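Local coordinates for DyP-type peroxidase (Pleurotus ostreatus PC15, PDB 6FSK), which is a heme b peroxidase of the dye-decolorizing family that probably uses hydrogen peroxide to oxidise dyes and Mn(II), at residues 22-27 and 164-169; 76-81 and 470-475; 285-290 and 298-303; 325-330 and 440-445. The protein carries 1 engineered substitution. All coordinates share one frame; numbering follows the deposited sequence. Where two conformers were deposited one is given.

Contact 1: 22-27 and 164-169; sequences TYFFFD and ASISEV
Ile166 turns a different branch to each of two phenyl rings on one face of an antiparallel strand pair. Its CD1 meets the edge of the Phe24 ring, near the ring plane, at 3.9 Å from CE2; its CG2 approaches Phe26 obliquely, 3.7 Å from CD1. Phe24 has CG anti to the backbone N (chi1 178°), which swings the ring across toward the other strand. There the extended Glu168 chain crosses it aslant, CB lying 3.6 Å from Phe24 CE1, while its carboxylate OE2 goes on to a hydrogen bond with His171 ND1. On the other face Val169 CG2 comes within 3.4 Å of Asp27 OD2. The backbones are joined by Asp27 N to Ser167 O at 2.9 Å, Ser167 N to Asp27 O at 2.8 Å and Val169 N to Phe25 O at 2.8 Å. Phe25 also bonds the backbone of Thr170, and Val169 has phi -84° and psi -55°, which is consistent with a classic beta bulge. The chemistry is thus split: backbone bonds set the register of the sheet's edge strand 166-175 on strand 20-28, whereas the side chains add van der Waals contact without a hydrogen bond between them, even where Glu168 and Asp27 are involved.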
loop_
_atom_site.group_PDB
_atom_site.type_symbol
_atom_site.label_atom_id
_atom_site.label_comp_id
_atom_site.label_asym_id
_atom_site.label_seq_id
_atom_site.Cartn_x
_atom_site.Cartn_y
_atom_site.Cartn_z
ATOM N N THR A 22 -0.253 10.193 12.287
ATOM C CA THR A 22 0.904 10.983 11.969
ATOM C C THR A 22 2.143 10.121 11.815
ATOM O O THR A 22 2.461 9.302 12.680
ATOM C CB THR A 22 1.114 12.068 13.005
ATOM O OG1 THR A 22 -0.003 12.972 12.934
ATOM C CG2 THR A 22 2.391 12.820 12.758
ATOM N N TYR A 23 2.875 10.376 10.717
ATOM C CA TYR A 23 4.150 9.761 10.437
ATOM C C TYR A 23 5.254 10.802 10.676
ATOM O O TYR A 23 5.276 11.834 9.973
ATOM C CB TYR A 23 4.257 9.159 9.057
ATOM C CG TYR A 23 3.352 8.006 8.771
ATOM C CD1 TYR A 23 2.063 8.202 8.336
ATOM C CD2 TYR A 23 3.839 6.677 8.920
ATOM C CE1 TYR A 23 1.210 7.128 8.053
ATOM C CE2 TYR A 23 3.011 5.598 8.686
ATOM C CZ TYR A 23 1.704 5.823 8.237
ATOM O OH TYR A 23 0.910 4.675 7.976
ATOM N N PHE A 24 6.085 10.548 11.684
ATOM C CA PHE A 24 7.154 11.437 12.084
ATOM C C PHE A 24 8.504 10.860 11.608
ATOM O O PHE A 24 9.025 9.835 12.125
ATOM C CB PHE A 24 7.127 11.623 13.598
ATOM C CG PHE A 24 8.202 12.493 14.163
ATOM C CD1 PHE A 24 7.974 13.884 14.154
ATOM C CD2 PHE A 24 9.418 11.972 14.648
ATOM C CE1 PHE A 24 8.965 14.744 14.696
ATOM C CE2 PHE A 24 10.425 12.847 15.182
ATOM C CZ PHE A 24 10.168 14.195 15.178
ATOM N N PHE A 25 9.091 11.495 10.593
ATOM C CA PHE A 25 10.324 11.027 9.968
ATOM C C PHE A 25 11.539 11.736 10.588
ATOM O O PHE A 25 11.532 12.951 10.728
ATOM C CB PHE A 25 10.303 11.262 8.463
ATOM C CG PHE A 25 9.156 10.585 7.770
ATOM C CD1 PHE A 25 9.287 9.268 7.417
ATOM C CD2 PHE A 25 7.996 11.235 7.439
ATOM C CE1 PHE A 25 8.242 8.594 6.741
ATOM C CE2 PHE A 25 6.942 10.551 6.799
ATOM C CZ PHE A 25 7.072 9.241 6.483
ATOM N N PHE A 26 12.524 10.958 11.026
ATOM C CA PHE A 26 13.609 11.500 11.825
ATOM C C PHE A 26 14.948 11.035 11.351
ATOM O O PHE A 26 15.129 10.006 10.610
ATOM C CB PHE A 26 13.385 11.154 13.296
ATOM C CG PHE A 26 13.526 9.677 13.607
ATOM C CD1 PHE A 26 14.724 9.125 13.953
ATOM C CD2 PHE A 26 12.424 8.868 13.632
ATOM C CE1 PHE A 26 14.815 7.789 14.261
ATOM C CE2 PHE A 26 12.497 7.547 13.915
ATOM C CZ PHE A 26 13.696 6.998 14.235
ATOM N N ASP A 27 15.974 11.790 11.792
ATOM C CA ASP A 27 17.382 11.403 11.715
ATOM C C ASP A 27 17.878 11.262 13.161
ATOM O O ASP A 27 17.374 11.888 14.085
ATOM C CB ASP A 27 18.252 12.395 11.049
ATOM C CG ASP A 27 18.021 12.518 9.621
ATOM O OD1 ASP A 27 17.688 11.497 8.920
ATOM O OD2 ASP A 27 18.163 13.692 9.110
ATOM N N ALA A 164 18.636 16.719 22.306
ATOM C CA ALA A 164 17.912 15.785 21.425
ATOM C C ALA A 164 18.819 14.660 20.989
ATOM O O ALA A 164 19.948 14.896 20.581
ATOM C CB ALA A 164 17.446 16.551 20.191
ATOM N N SER A 165 18.211 13.475 20.810
ATOM C CA SER A 165 18.947 12.441 20.117
ATOM C C SER A 165 18.463 12.133 18.710
ATOM O O SER A 165 19.082 11.371 18.003
ATOM C CB SER A 165 18.909 11.138 20.922
ATOM O OG SER A 165 17.596 10.705 21.088
ATOM N N ILE A 166 17.348 12.760 18.337
ATOM C CA ILE A 166 16.918 12.694 16.937
ATOM C C ILE A 166 16.504 14.096 16.506
ATOM O O ILE A 166 16.170 14.948 17.358
ATOM C CB ILE A 166 15.721 11.734 16.767
ATOM C CG1 ILE A 166 14.398 12.213 17.433
ATOM C CG2 ILE A 166 16.092 10.302 17.208
ATOM C CD1 ILE A 166 13.215 11.291 17.441
ATOM N N SER A 167 16.332 14.256 15.197
ATOM C CA SER A 167 15.737 15.483 14.698
ATOM C C SER A 167 14.679 15.183 13.671
ATOM O O SER A 167 14.773 14.144 12.986
ATOM C CB SER A 167 16.888 16.218 14.119
ATOM O OG SER A 167 16.707 16.813 12.904
ATOM N N GLU A 168 13.674 16.035 13.627
ATOM C CA GLU A 168 12.575 15.900 12.663
ATOM C C GLU A 168 13.097 16.235 11.270
ATOM O O GLU A 168 13.682 17.317 11.044
ATOM C CB GLU A 168 11.392 16.805 13.029
ATOM C CG GLU A 168 10.320 16.692 11.928
ATOM C CD GLU A 168 9.036 17.516 12.235
ATOM O OE1 GLU A 168 8.876 18.163 13.298
ATOM O OE2 GLU A 168 8.149 17.476 11.371
ATOM N N VAL A 169 12.868 15.326 10.302
ATOM C CA VAL A 169 13.056 15.600 8.891
ATOM C C VAL A 169 11.769 16.293 8.401
ATOM O O VAL A 169 11.817 17.325 7.721
ATOM C CB VAL A 169 13.426 14.337 8.074
ATOM C CG1 VAL A 169 13.435 14.706 6.590
ATOM C CG2 VAL A 169 14.813 13.822 8.537
#

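Contact 2: 76-81 and 470-475; sequences NVSFSH and FFSPSI
Ser78 and Ser472 meet hydroxyl to hydroxyl, OG to OG at 2.8 Å, at the tight centre of this antiparallel pair. Ser78 OG stands anti to its backbone N (chi1 -159°), pointing across the gap, and is also pressed to 3.0 Å from Phe470 CB. Next to it Phe79 and Phe471 exchange both backbone bonds, Phe79 N to Phe471 O at 2.9 Å and Phe471 N to Phe79 O at 2.7 Å; in each the donor sits well above the carbonyl plane, 43° and 37° out of it. The ring of Phe470 brings CD1 to 3.6 Å from Ser80 N. The packing is looser toward Asn76, where direct contact gives way to a water that donates to Asn76 OD1 at 2.9 Å and also hydrogen-bonds Ser472 OG. On the face carrying Phe79, that ring and the Pro473 ring cross at about a right angle, with 4.0 Å between Phe79 CD2 and Pro473 CG. Phe482 touches both. Within the sheet strand 134-140 flanks strand 74-80, and strand 238-247 flanks strand 462-472. Each segment then runs into a helix capped by a serine: Ser80 OG, also bonded to Ile132 O, caps Gly83 N of helix 81-86, and Ser474 caps helix 475-481.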
loop_
_atom_site.group_PDB
_atom_site.type_symbol
_atom_site.label_atom_id
_atom_site.label_comp_id
_atom_site.label_asym_id
_atom_site.label_seq_id
_atom_site.Cartn_x
_atom_site.Cartn_y
_atom_site.Cartn_z
ATOM N N ASN A 76 4.059 2.800 16.541
ATOM C CA ASN A 76 4.999 1.811 15.982
ATOM C C ASN A 76 6.233 2.593 15.480
ATOM O O ASN A 76 6.260 3.857 15.423
ATOM C CB ASN A 76 4.411 1.022 14.785
ATOM C CG ASN A 76 3.696 -0.281 15.167
ATOM O OD1 ASN A 76 3.495 -1.115 14.279
ATOM N ND2 ASN A 76 3.327 -0.474 16.449
ATOM N N VAL A 77 7.297 1.879 15.117
ATOM C CA VAL A 77 8.571 2.458 14.740
ATOM C C VAL A 77 9.239 1.638 13.646
ATOM O O VAL A 77 9.139 0.386 13.678
ATOM C CB VAL A 77 9.569 2.649 15.936
ATOM C CG1 VAL A 77 10.063 1.274 16.461
ATOM C CG2 VAL A 77 10.765 3.503 15.514
ATOM N N SER A 78 9.944 2.250 12.683
ATOM C CA SER A 78 10.539 1.514 11.601
ATOM C C SER A 78 11.796 2.240 11.158
ATOM O O SER A 78 11.861 3.463 11.319
ATOM C CB SER A 78 9.487 1.330 10.497
ATOM O OG SER A 78 9.732 0.266 9.606
ATOM N N PHE A 79 12.775 1.499 10.690
ATOM C CA PHE A 79 14.084 2.054 10.405
ATOM C C PHE A 79 14.520 1.804 9.000
ATOM O O PHE A 79 14.389 0.669 8.449
ATOM C CB PHE A 79 15.159 1.425 11.345
ATOM C CG PHE A 79 15.004 1.809 12.753
ATOM C CD1 PHE A 79 15.602 2.968 13.227
ATOM C CD2 PHE A 79 14.214 1.079 13.589
ATOM C CE1 PHE A 79 15.412 3.373 14.530
ATOM C CE2 PHE A 79 14.026 1.449 14.927
ATOM C CZ PHE A 79 14.612 2.638 15.375
ATOM N N SER A 80 15.122 2.835 8.366
ATOM C CA SER A 80 15.636 2.647 7.040
ATOM C C SER A 80 17.025 2.039 7.030
ATOM O O SER A 80 17.672 1.943 8.049
ATOM C CB SER A 80 15.715 4.008 6.311
ATOM O OG SER A 80 16.781 4.792 6.922
ATOM N N HIS A 81 17.513 1.706 5.840
ATOM C CA HIS A 81 18.863 1.167 5.738
ATOM C C HIS A 81 19.867 2.194 6.164
ATOM O O HIS A 81 20.772 1.882 6.920
ATOM C CB HIS A 81 19.130 0.710 4.354
ATOM C CG HIS A 81 20.568 0.307 4.141
ATOM N ND1 HIS A 81 21.092 -0.877 4.604
ATOM C CD2 HIS A 81 21.575 0.968 3.559
ATOM C CE1 HIS A 81 22.372 -0.957 4.267
ATOM N NE2 HIS A 81 22.686 0.141 3.609
ATOM N N PHE A 470 11.506 0.990 4.940
ATOM C CA PHE A 470 11.874 0.817 6.318
ATOM C C PHE A 470 11.698 -0.656 6.739
ATOM O O PHE A 470 11.071 -1.432 6.025
ATOM C CB PHE A 470 10.999 1.653 7.262
ATOM C CG PHE A 470 10.983 3.151 6.989
ATOM C CD1 PHE A 470 11.866 4.011 7.550
ATOM C CD2 PHE A 470 10.104 3.648 6.114
ATOM C CE1 PHE A 470 11.804 5.364 7.294
ATOM C CE2 PHE A 470 10.005 5.012 5.875
ATOM C CZ PHE A 470 10.860 5.848 6.449
ATOM N N PHE A 471 12.323 -1.002 7.851
ATOM C CA PHE A 471 12.163 -2.308 8.503
ATOM C C PHE A 471 11.657 -2.101 9.905
ATOM O O PHE A 471 12.296 -1.354 10.672
ATOM C CB PHE A 471 13.481 -3.092 8.425
ATOM C CG PHE A 471 13.364 -4.492 8.955
ATOM C CD1 PHE A 471 12.819 -5.465 8.114
ATOM C CD2 PHE A 471 13.799 -4.847 10.196
ATOM C CE1 PHE A 471 12.665 -6.800 8.549
ATOM C CE2 PHE A 471 13.701 -6.207 10.598
ATOM C CZ PHE A 471 13.154 -7.145 9.793
ATOM N N SER A 472 10.519 -2.712 10.223
ATOM C CA SER A 472 9.886 -2.641 11.515
ATOM C C SER A 472 10.345 -3.828 12.398
ATOM O O SER A 472 9.900 -4.929 12.129
ATOM C CB SER A 472 8.389 -2.741 11.323
ATOM O OG SER A 472 7.872 -1.515 10.731
ATOM N N PRO A 473 11.261 -3.584 13.339
ATOM C CA PRO A 473 11.813 -4.735 13.999
ATOM C C PRO A 473 10.850 -5.262 15.041
ATOM O O PRO A 473 9.891 -4.619 15.502
ATOM C CB PRO A 473 13.130 -4.177 14.646
ATOM C CG PRO A 473 13.345 -2.828 13.962
ATOM C CD PRO A 473 11.965 -2.337 13.713
ATOM N N SER A 474 11.150 -6.480 15.522
ATOM C CA SER A 474 10.401 -7.038 16.629
ATOM C C SER A 474 10.738 -6.357 17.938
ATOM O O SER A 474 11.734 -5.653 18.013
ATOM C CB SER A 474 10.806 -8.552 16.734
ATOM O OG SER A 474 12.108 -8.650 17.365
ATOM N N ILE A 475 9.917 -6.595 18.954
ATOM C CA ILE A 475 10.155 -5.999 20.259
ATOM C C ILE A 475 11.499 -6.496 20.820
ATOM O O ILE A 475 12.303 -5.676 21.261
ATOM C CB ILE A 475 9.004 -6.248 21.209
ATOM C CG1 ILE A 475 7.629 -5.722 20.658
ATOM C CG2 ILE A 475 9.338 -5.686 22.586
ATOM C CD1 ILE A 475 7.674 -4.228 20.391
HETATM O O HOH W 1 5.131 -1.473 11.923
#

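Contact 3: 285-290 and 298-303; sequences SGAPIE and PKLAAD
The methyl of Ala301 is set against two oxygens of a single residue, its CB lying 3.2 Å from Ser285 O and 3.3 Å from Ser285 OG. Neither oxygen finds a hydrogen-bond donor in the helix; the contact across the segments is van der Waals packing. Ser285 OG is held on its own side of the contact. With OG between the backbone N and the carbonyl carbon (chi1 68°), it accepts a nearly straight bond from Ala287 N, 3.0 Å long with 165° at the hydrogen, and it is also hydrogen-bonded to Asp296 OD1. Gly286, at the positive phi of 108°, carries the chain round closely past the helix, its carbonyl C 3.9 Å from Ala301 CB. The Ala287 methyl continues the apolar strip, 4.0 Å from Ala301 CB. Further on, Leu300 and Pro288 reach toward each other tip to tip, with 3.9 Å between Leu300 CD2 and Pro288 CD. At the start of helix 298-302, Asp297 OD1 accepts from Leu300 N. The nearest atoms of Gly286 and the heme are about 6 Å apart, and Gly286 is close to heme-binding Ile193; the short helix packs against a loop that runs beside the heme pocket. The loop itself is bent at Ser285 as an ST turn.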
loop_
_atom_site.group_PDB
_atom_site.type_symbol
_atom_site.label_atom_id
_atom_site.label_comp_id
_atom_site.label_asym_id
_atom_site.label_seq_id
_atom_site.Cartn_x
_atom_site.Cartn_y
_atom_site.Cartn_z
ATOM N N SER A 285 -18.498 1.458 -4.831
ATOM C CA SER A 285 -18.967 0.756 -3.651
ATOM C C SER A 285 -18.069 -0.344 -3.086
ATOM O O SER A 285 -18.202 -0.694 -1.911
ATOM C CB SER A 285 -20.258 0.030 -4.052
ATOM O OG SER A 285 -20.043 -1.036 -4.967
ATOM N N GLY A 286 -17.194 -0.909 -3.922
ATOM C CA GLY A 286 -16.378 -2.033 -3.591
ATOM C C GLY A 286 -16.832 -3.303 -4.288
ATOM O O GLY A 286 -16.170 -4.336 -4.230
ATOM N N ALA A 287 -17.982 -3.278 -4.975
ATOM C CA ALA A 287 -18.434 -4.472 -5.640
ATOM C C ALA A 287 -17.447 -4.836 -6.794
ATOM O O ALA A 287 -17.171 -3.982 -7.625
ATOM C CB ALA A 287 -19.841 -4.292 -6.198
ATOM N N PRO A 288 -16.981 -6.069 -6.873
ATOM C CA PRO A 288 -16.037 -6.427 -7.877
ATOM C C PRO A 288 -16.714 -6.581 -9.198
ATOM O O PRO A 288 -17.763 -7.246 -9.281
ATOM C CB PRO A 288 -15.443 -7.708 -7.365
ATOM C CG PRO A 288 -16.530 -8.293 -6.489
ATOM C CD PRO A 288 -17.228 -7.175 -5.938
ATOM N N ILE A 289 -16.126 -6.011 -10.254
ATOM C CA ILE A 289 -16.715 -6.116 -11.575
ATOM C C ILE A 289 -16.654 -7.561 -12.057
ATOM O O ILE A 289 -17.479 -7.965 -12.913
ATOM C CB ILE A 289 -16.065 -5.153 -12.607
ATOM C CG1 ILE A 289 -14.666 -5.568 -12.876
ATOM C CG2 ILE A 289 -16.242 -3.708 -12.144
ATOM C CD1 ILE A 289 -13.965 -4.595 -13.808
ATOM N N GLU A 290 -15.724 -8.417 -11.597
ATOM C CA GLU A 290 -15.676 -9.774 -12.036
ATOM C C GLU A 290 -16.981 -10.517 -11.692
ATOM O O GLU A 290 -17.366 -11.428 -12.441
ATOM C CB GLU A 290 -14.468 -10.471 -11.418
ATOM C CG GLU A 290 -14.227 -11.922 -11.733
ATOM C CD GLU A 290 -13.935 -12.208 -13.206
ATOM O OE1 GLU A 290 -13.649 -11.270 -14.025
ATOM O OE2 GLU A 290 -13.937 -13.419 -13.529
ATOM N N PRO A 298 -24.471 -2.642 -4.586
ATOM C CA PRO A 298 -24.059 -2.156 -3.230
ATOM C C PRO A 298 -24.227 -3.157 -2.099
ATOM O O PRO A 298 -23.440 -3.147 -1.162
ATOM C CB PRO A 298 -24.929 -0.935 -3.008
ATOM C CG PRO A 298 -25.281 -0.476 -4.420
ATOM C CD PRO A 298 -25.423 -1.710 -5.238
ATOM N N LYS A 299 -25.146 -4.088 -2.227
ATOM C CA LYS A 299 -25.328 -5.101 -1.200
ATOM C C LYS A 299 -24.164 -6.112 -1.212
ATOM O O LYS A 299 -23.640 -6.512 -0.135
ATOM C CB LYS A 299 -26.636 -5.865 -1.444
ATOM C CG LYS A 299 -26.845 -7.066 -0.520
ATOM C CD LYS A 299 -28.214 -7.748 -0.608
ATOM C CE LYS A 299 -28.347 -8.728 0.563
ATOM N NZ LYS A 299 -29.752 -9.069 0.881
ATOM N N LEU A 300 -23.755 -6.472 -2.423
ATOM C CA LEU A 300 -22.579 -7.351 -2.609
ATOM C C LEU A 300 -21.378 -6.642 -2.019
ATOM O O LEU A 300 -20.547 -7.274 -1.316
ATOM C CB LEU A 300 -22.345 -7.648 -4.105
ATOM C CG LEU A 300 -21.043 -8.319 -4.481
ATOM C CD1 LEU A 300 -20.840 -9.652 -3.821
ATOM C CD2 LEU A 300 -20.929 -8.465 -5.992
ATOM N N ALA A 301 -21.237 -5.377 -2.364
ATOM C CA ALA A 301 -20.084 -4.569 -1.902
ATOM C C ALA A 301 -19.929 -4.635 -0.368
ATOM O O ALA A 301 -18.835 -4.731 0.130
ATOM C CB ALA A 301 -20.206 -3.160 -2.392
ATOM N N ALA A 302 -21.024 -4.547 0.344
ATOM C CA ALA A 302 -21.009 -4.423 1.794
ATOM C C ALA A 302 -20.823 -5.767 2.457
ATOM O O ALA A 302 -20.644 -5.792 3.655
ATOM C CB ALA A 302 -22.361 -3.861 2.233
ATOM N N ASP A 303 -20.820 -6.880 1.720
ATOM C CA ASP A 303 -20.739 -8.218 2.313
ATOM C C ASP A 303 -19.322 -8.804 2.122
ATOM O O ASP A 303 -18.994 -9.319 1.035
ATOM C CB ASP A 303 -21.753 -9.110 1.610
ATOM C CG ASP A 303 -21.913 -10.534 2.259
ATOM O OD1 ASP A 303 -21.118 -10.856 3.183
ATOM O OD2 ASP A 303 -22.844 -11.299 1.823
#

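Contact 4: 325-330 and 440-445; sequences PFAAHI and RQISGT. With HEM (protoporphyrin IX containing Fe), chain C.
Behind the proximal side of the heme pocket, Pro325 and Ala327 pack against Ile442 and Gly444, just ahead of the axial ligand His329. Residues Pro325 to Ala328 form a type I beta turn, and Ala328 is the N-cap of helix 329-333. Pro325 lays its ring against the backbone of the other segment, CG 3.6 Å from Gly444 O, an oxygen that also accepts from Arg278 NH2. Ile442 has CG1 anti to its backbone N (chi1 -176°), an extended branch whose CD1 reaches the Ala327 methyl at 3.8 Å from CB. No polar group of one segment bonds the other directly; instead a water takes the backbone N-H of Ala327, at 2.9 Å from its N, and lies as far from Ser443 O, to which it can donate. Past the turn, the His329 imidazole reaches the heme, its ring edge near the pyrrole nitrogen NA. Its ND1 is hydrogen-bonded to Asp428 OD2, the His-Asp pairing familiar from the proximal side of heme peroxidases, which may make the imidazole a stronger iron ligand. Ile330 follows on the same side of the porphyrin, near a propionate-bearing edge, CG2 3.7 Å from the heme CAA, and His329 NE2 binds the iron at 2.2 Å.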
loop_
_atom_site.group_PDB
_atom_site.type_symbol
_atom_site.label_atom_id
_atom_site.label_comp_id
_atom_site.label_asym_id
_atom_site.label_seq_id
_atom_site.Cartn_x
_atom_site.Cartn_y
_atom_site.Cartn_z
ATOM N N PRO A 325 -11.080 -5.754 -17.578
ATOM C CA PRO A 325 -9.833 -5.605 -18.339
ATOM C C PRO A 325 -8.684 -6.322 -17.700
ATOM O O PRO A 325 -8.569 -6.334 -16.485
ATOM C CB PRO A 325 -9.607 -4.062 -18.378
ATOM C CG PRO A 325 -10.970 -3.479 -18.076
ATOM C CD PRO A 325 -11.627 -4.447 -17.161
ATOM N N PHE A 326 -7.755 -6.820 -18.487
ATOM C CA PHE A 326 -6.544 -7.382 -17.925
ATOM C C PHE A 326 -5.724 -6.400 -17.108
ATOM O O PHE A 326 -5.065 -6.796 -16.134
ATOM C CB PHE A 326 -5.701 -8.035 -19.040
ATOM C CG PHE A 326 -6.383 -9.193 -19.735
ATOM C CD1 PHE A 326 -7.197 -10.069 -19.070
ATOM C CD2 PHE A 326 -6.161 -9.362 -21.076
ATOM C CE1 PHE A 326 -7.810 -11.161 -19.747
ATOM C CE2 PHE A 326 -6.774 -10.418 -21.759
ATOM C CZ PHE A 326 -7.606 -11.295 -21.075
ATOM N N ALA A 327 -5.820 -5.113 -17.487
ATOM C CA ALA A 327 -5.005 -4.063 -16.848
ATOM C C ALA A 327 -5.727 -3.323 -15.707
ATOM O O ALA A 327 -5.280 -2.309 -15.204
ATOM C CB ALA A 327 -4.497 -3.060 -17.861
ATOM N N ALA A 328 -6.863 -3.848 -15.246
ATOM C CA ALA A 328 -7.531 -3.262 -14.066
ATOM C C ALA A 328 -6.572 -3.250 -12.897
ATOM O O ALA A 328 -5.775 -4.205 -12.749
ATOM C CB ALA A 328 -8.756 -4.073 -13.729
ATOM N N HIS A 329 -6.653 -2.215 -12.051
ATOM C CA HIS A 329 -5.668 -2.091 -10.961
ATOM C C HIS A 329 -5.555 -3.264 -10.065
ATOM O O HIS A 329 -4.488 -3.745 -9.797
ATOM C CB HIS A 329 -6.014 -0.863 -10.175
ATOM C CG HIS A 329 -5.166 -0.658 -8.973
ATOM N ND1 HIS A 329 -3.805 -0.507 -9.027
ATOM C CD2 HIS A 329 -5.505 -0.516 -7.670
ATOM C CE1 HIS A 329 -3.343 -0.282 -7.801
ATOM N NE2 HIS A 329 -4.346 -0.358 -6.952
ATOM N N ILE A 330 -6.679 -3.819 -9.667
ATOM C CA ILE A 330 -6.585 -4.930 -8.694
ATOM C C ILE A 330 -5.989 -6.159 -9.361
ATOM O O ILE A 330 -5.425 -7.022 -8.691
ATOM C CB ILE A 330 -7.940 -5.322 -7.997
ATOM C CG1 ILE A 330 -8.942 -5.971 -8.976
ATOM C CG2 ILE A 330 -8.477 -4.106 -7.266
ATOM C CD1 ILE A 330 -10.219 -6.461 -8.284
ATOM N N ARG A 440 1.361 6.786 -21.798
ATOM C CA ARG A 440 0.739 5.541 -21.319
ATOM C C ARG A 440 -0.639 5.291 -21.919
ATOM O O ARG A 440 -1.403 6.256 -22.195
ATOM C CB ARG A 440 0.615 5.618 -19.804
ATOM C CG ARG A 440 1.909 5.605 -19.069
ATOM C CD ARG A 440 1.819 5.706 -17.534
ATOM N NE ARG A 440 1.085 6.907 -17.238
ATOM C CZ ARG A 440 -0.045 6.957 -16.566
ATOM N NH1 ARG A 440 -0.472 5.939 -15.828
ATOM N NH2 ARG A 440 -0.725 8.096 -16.570
ATOM N N GLN A 441 -0.967 4.052 -22.175
ATOM C CA GLN A 441 -2.255 3.622 -22.762
ATOM C C GLN A 441 -2.761 2.447 -21.929
ATOM O O GLN A 441 -1.970 1.737 -21.242
ATOM C CB GLN A 441 -1.984 3.080 -24.201
ATOM C CG GLN A 441 -1.818 4.266 -25.098
ATOM C CD GLN A 441 -1.388 4.152 -26.562
ATOM O OE1 GLN A 441 -1.599 3.183 -27.318
ATOM N NE2 GLN A 441 -0.885 5.256 -26.995
ATOM N N ILE A 442 -4.081 2.257 -22.001
ATOM C CA ILE A 442 -4.779 1.167 -21.416
ATOM C C ILE A 442 -5.759 0.583 -22.401
ATOM O O ILE A 442 -6.527 1.339 -22.995
ATOM C CB ILE A 442 -5.381 1.455 -20.033
ATOM C CG1 ILE A 442 -6.010 0.177 -19.485
ATOM C CG2 ILE A 442 -6.377 2.606 -20.083
ATOM C CD1 ILE A 442 -6.376 0.258 -18.012
ATOM N N SER A 443 -5.711 -0.734 -22.656
ATOM C CA SER A 443 -6.646 -1.377 -23.587
ATOM C C SER A 443 -7.670 -2.165 -22.825
ATOM O O SER A 443 -7.555 -2.370 -21.606
ATOM C CB SER A 443 -5.849 -2.301 -24.533
ATOM O OG SER A 443 -5.470 -3.484 -23.888
ATOM N N GLY A 444 -8.657 -2.686 -23.529
ATOM C CA GLY A 444 -9.605 -3.599 -22.970
ATOM C C GLY A 444 -10.723 -2.963 -22.165
ATOM O O GLY A 444 -11.572 -3.683 -21.636
ATOM N N THR A 445 -10.772 -1.625 -22.042
ATOM C CA THR A 445 -11.796 -1.007 -21.231
ATOM C C THR A 445 -13.217 -1.086 -21.855
ATOM O O THR A 445 -14.154 -1.100 -21.102
ATOM C CB THR A 445 -11.436 0.418 -20.808
ATOM O OG1 THR A 445 -11.386 1.303 -21.923
ATOM C CG2 THR A 445 -10.103 0.453 -19.984
HETATM C CHA HEM C . -6.340 -2.685 -4.206
HETATM C CHB HEM C . -6.693 2.082 -4.838
HETATM C CHC HEM C . -1.888 2.379 -4.777
HETATM C CHD HEM C . -1.509 -2.440 -4.455
HETATM C C1A HEM C . -6.898 -1.416 -4.374
HETATM C C2A HEM C . -8.293 -1.106 -4.408
HETATM C C3A HEM C . -8.399 0.225 -4.535
HETATM C C4A HEM C . -7.064 0.727 -4.661
HETATM C CMA HEM C . -9.657 1.010 -4.678
HETATM C CAA HEM C . -9.417 -2.128 -4.343
HETATM C CBA HEM C . -10.006 -2.446 -2.974
HETATM C CGA HEM C . -9.059 -3.215 -2.092
HETATM O O1A HEM C . -8.864 -4.416 -2.286
HETATM O O2A HEM C . -8.507 -2.596 -1.147
HETATM C C1B HEM C . -5.406 2.625 -4.889
HETATM C C2B HEM C . -5.079 3.974 -4.977
HETATM C C3B HEM C . -3.727 4.111 -4.929
HETATM C C4B HEM C . -3.223 2.734 -4.834
HETATM C CMB HEM C . -6.055 5.112 -5.144
HETATM C CAB HEM C . -2.813 5.273 -4.999
HETATM C CBB HEM C . -3.188 6.500 -4.709
HETATM C C1C HEM C . -1.313 1.146 -4.775
HETATM C C2C HEM C . 0.041 0.793 -4.849
HETATM C C3C HEM C . 0.178 -0.564 -4.789
HETATM C C4C HEM C . -1.154 -1.085 -4.600
HETATM C CMC HEM C . 1.160 1.796 -4.948
HETATM C CAC HEM C . 1.352 -1.472 -4.909
HETATM C CBC HEM C . 2.471 -1.162 -5.594
HETATM C C1D HEM C . -2.827 -2.876 -4.295
HETATM C C2D HEM C . -3.108 -4.308 -3.967
HETATM C C3D HEM C . -4.491 -4.348 -3.854
HETATM C C4D HEM C . -4.962 -3.012 -4.179
HETATM C CMD HEM C . -2.155 -5.414 -3.752
HETATM C CAD HEM C . -5.371 -5.565 -3.594
HETATM C CBD HEM C . -5.691 -6.338 -4.834
HETATM C CGD HEM C . -6.450 -7.603 -4.521
HETATM O O1D HEM C . -7.492 -7.745 -5.208
HETATM O O2D HEM C . -6.105 -8.320 -3.603
HETATM N NA HEM C . -6.117 -0.290 -4.640
HETATM N NB HEM C . -4.279 1.872 -4.888
HETATM N NC HEM C . -2.056 -0.060 -4.752
HETATM N ND HEM C . -3.954 -2.186 -4.481
HETATM FE FE HEM C . -4.116 -0.186 -4.767
HETATM O O HOH W 2 -6.243 -4.656 -20.351
#

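In the fold
Contacts 1 and 2 belong to the same antiparallel sheet, whereas contacts 3 and 4 lie on the opposite side of the chain's centre, contact 4 holding the axial heme ligand. Contact 1 joins an outermost strand and is only partly buried; contact 2 is wholly buried in the sheet's interior and adds a serine pair and a water to its backbone bonds. The two touch through Phe25 CE1 and Phe470 CZ, 3.8 Å apart. Contact 3 sets a loop on a short helix and contact 4 a beta turn on a short strand, both buried and without direct hydrogen bonds, although a water bridges contact 4. They meet where Ile289 CD1 lies 4.1 Å from Pro325 CD. Both are nested inside the long chain loop that contact 2 closes.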